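Local atomic coordinates of unsaturated glucuronyl hydrolase (Streptococcus agalactiae, PDB entry 2ZZR), a protein that hydrolyses unsaturated chondroitin, hyaluronan and heparin disaccharides, releasing the unsaturated uronic acid from their non-reducing end. Residues N84-K87 / K88-N91. Numbering follows the deposited sequence.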
loop_
_atom_site.group_PDB
_atom_site.type_symbol
_atom_site.label_atom_id
_atom_site.label_comp_id
_atom_site.label_asym_id
_atom_site.label_seq_id
_atom_site.Cartn_x
_atom_site.Cartn_y
_atom_site.Cartn_z
ATOM N N ASN A 84 -9.978 -9.398 -17.721
ATOM C CA ASN A 84 -10.946 -10.131 -18.557
ATOM C C ASN A 84 -12.037 -9.317 -19.272
ATOM O O ASN A 84 -12.853 -9.893 -20.004
ATOM C CB ASN A 84 -11.537 -11.336 -17.796
ATOM C CG ASN A 84 -12.521 -10.938 -16.692
ATOM O OD1 ASN A 84 -12.903 -11.769 -15.864
ATOM N ND2 ASN A 84 -12.940 -9.680 -16.679
ATOM N N GLN A 85 -12.041 -7.998 -19.058
ATOM C CA GLN A 85 -12.987 -7.080 -19.713
ATOM C C GLN A 85 -14.467 -7.476 -19.537
ATOM O O GLN A 85 -15.298 -7.199 -20.408
ATOM C CB GLN A 85 -12.642 -6.906 -21.206
ATOM C CG GLN A 85 -11.234 -6.372 -21.496
ATOM C CD GLN A 85 -10.148 -7.442 -21.429
ATOM O OE1 GLN A 85 -10.341 -8.577 -21.869
ATOM N NE2 GLN A 85 -8.995 -7.075 -20.884
ATOM N N ASP A 86 -14.789 -8.116 -18.413
ATOM C CA ASP A 86 -16.160 -8.544 -18.111
ATOM C C ASP A 86 -16.976 -7.350 -17.638
ATOM O O ASP A 86 -16.704 -6.776 -16.579
ATOM C CB ASP A 86 -16.153 -9.662 -17.057
ATOM C CG ASP A 86 -17.548 -10.223 -16.744
ATOM O OD1 ASP A 86 -18.553 -9.825 -17.370
ATOM O OD2 ASP A 86 -17.633 -11.091 -15.851
ATOM N N LYS A 87 -17.977 -6.983 -18.437
ATOM C CA LYS A 87 -18.879 -5.874 -18.130
ATOM C C LYS A 87 -19.527 -5.996 -16.741
ATOM O O LYS A 87 -19.822 -4.985 -16.105
ATOM C CB LYS A 87 -19.961 -5.769 -19.212
ATOM C CG LYS A 87 -20.334 -4.338 -19.604
ATOM C CD LYS A 87 -21.487 -3.778 -18.771
ATOM C CE LYS A 87 -22.858 -4.133 -19.349
ATOM N NZ LYS A 87 -23.219 -3.279 -20.524
ATOM N N LYS A 88 -19.738 -7.232 -16.281
ATOM C CA LYS A 88 -20.315 -7.494 -14.959
ATOM C C LYS A 88 -19.457 -6.891 -13.836
ATOM O O LYS A 88 -19.985 -6.359 -12.853
ATOM C CB LYS A 88 -20.479 -8.999 -14.729
ATOM C CG LYS A 88 -21.203 -9.360 -13.429
ATOM C CD LYS A 88 -20.759 -10.709 -12.873
ATOM C CE LYS A 88 -21.445 -11.869 -13.580
ATOM N NZ LYS A 88 -20.716 -13.149 -13.349
ATOM N N LEU A 89 -18.139 -6.986 -13.993
ATOM C CA LEU A 89 -17.202 -6.415 -13.024
ATOM C C LEU A 89 -17.269 -4.894 -13.016
ATOM O O LEU A 89 -17.305 -4.275 -11.952
ATOM C CB LEU A 89 -15.774 -6.891 -13.308
ATOM C CG LEU A 89 -15.516 -8.385 -13.112
ATOM C CD1 LEU A 89 -14.152 -8.753 -13.649
ATOM C CD2 LEU A 89 -15.642 -8.800 -11.653
ATOM N N LYS A 90 -17.290 -4.299 -14.205
ATOM C CA LYS A 90 -17.429 -2.857 -14.351
ATOM C C LYS A 90 -18.732 -2.368 -13.725
ATOM O O LYS A 90 -18.755 -1.336 -13.050
ATOM C CB LYS A 90 -17.364 -2.457 -15.828
ATOM C CG LYS A 90 -17.656 -0.997 -16.086
ATOM C CD LYS A 90 -17.659 -0.688 -17.567
ATOM C CE LYS A 90 -18.000 0.771 -17.816
ATOM N NZ LYS A 90 -17.712 1.158 -19.226
ATOM N N ASN A 91 -19.814 -3.111 -13.951
ATOM C CA ASN A 91 -21.106 -2.759 -13.379
ATOM C C ASN A 91 -21.063 -2.612 -11.863
ATOM O O ASN A 91 -21.525 -1.603 -11.326
ATOM C CB ASN A 91 -22.179 -3.770 -13.788
ATOM C CG ASN A 91 -22.642 -3.577 -15.216
ATOM O OD1 ASN A 91 -22.391 -2.537 -15.834
ATOM N ND2 ASN A 91 -23.334 -4.580 -15.750
HETATM O O HOH W 1 -19.319 -13.127 -15.730
#
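With its CG anti to the backbone N (chi1 -177°), D86 sets its carboxylate beside the start of the following helix, against the amide and CB of K88; K88, also anti at chi1 (-174°), bends at chi3, which keeps NZ on the carboxylate's side. D86 OD1 takes the amide hydrogen of K88 N at 3.1 Å, the N-H reaching it from well above the carboxylate plane. D86 OD2 lies 4.5 Å from K88 NZ, too far for a salt bridge. Lysine has the reach and charge to share a water instead, which donates to D86 OD2 at 2.6 Å and accepts from K88 NZ at 2.8 Å. The OH of Y40 on helix 25-46 also bonds D86 OD2, and N84 OD1 as well. D86 is thus the N-cap of helix 87-105, following the tight link from helix 70-84 in which Q85 has positive phi, within the alpha barrel of this glycosyl hydrolase family 88 enzyme. Aspartate suits the cap because its short, negative chain should interact favourably with the helix dipole. D86 O receives L89 N at 3.0 Å, and K87 O receives N91 N at 2.9 Å. L89, branched and apolar, packs inward on A80, Y81 and I43; N84 crosses it at about a right angle, ND2 lying 3.4 Å from L89 CD1. On the exposed surface, the K87 chain, bent at chi2, chi3 and chi4, crosses N91, whose short amide meets its methylenes, K87 CD lying 3.3 Å from N91 OD1.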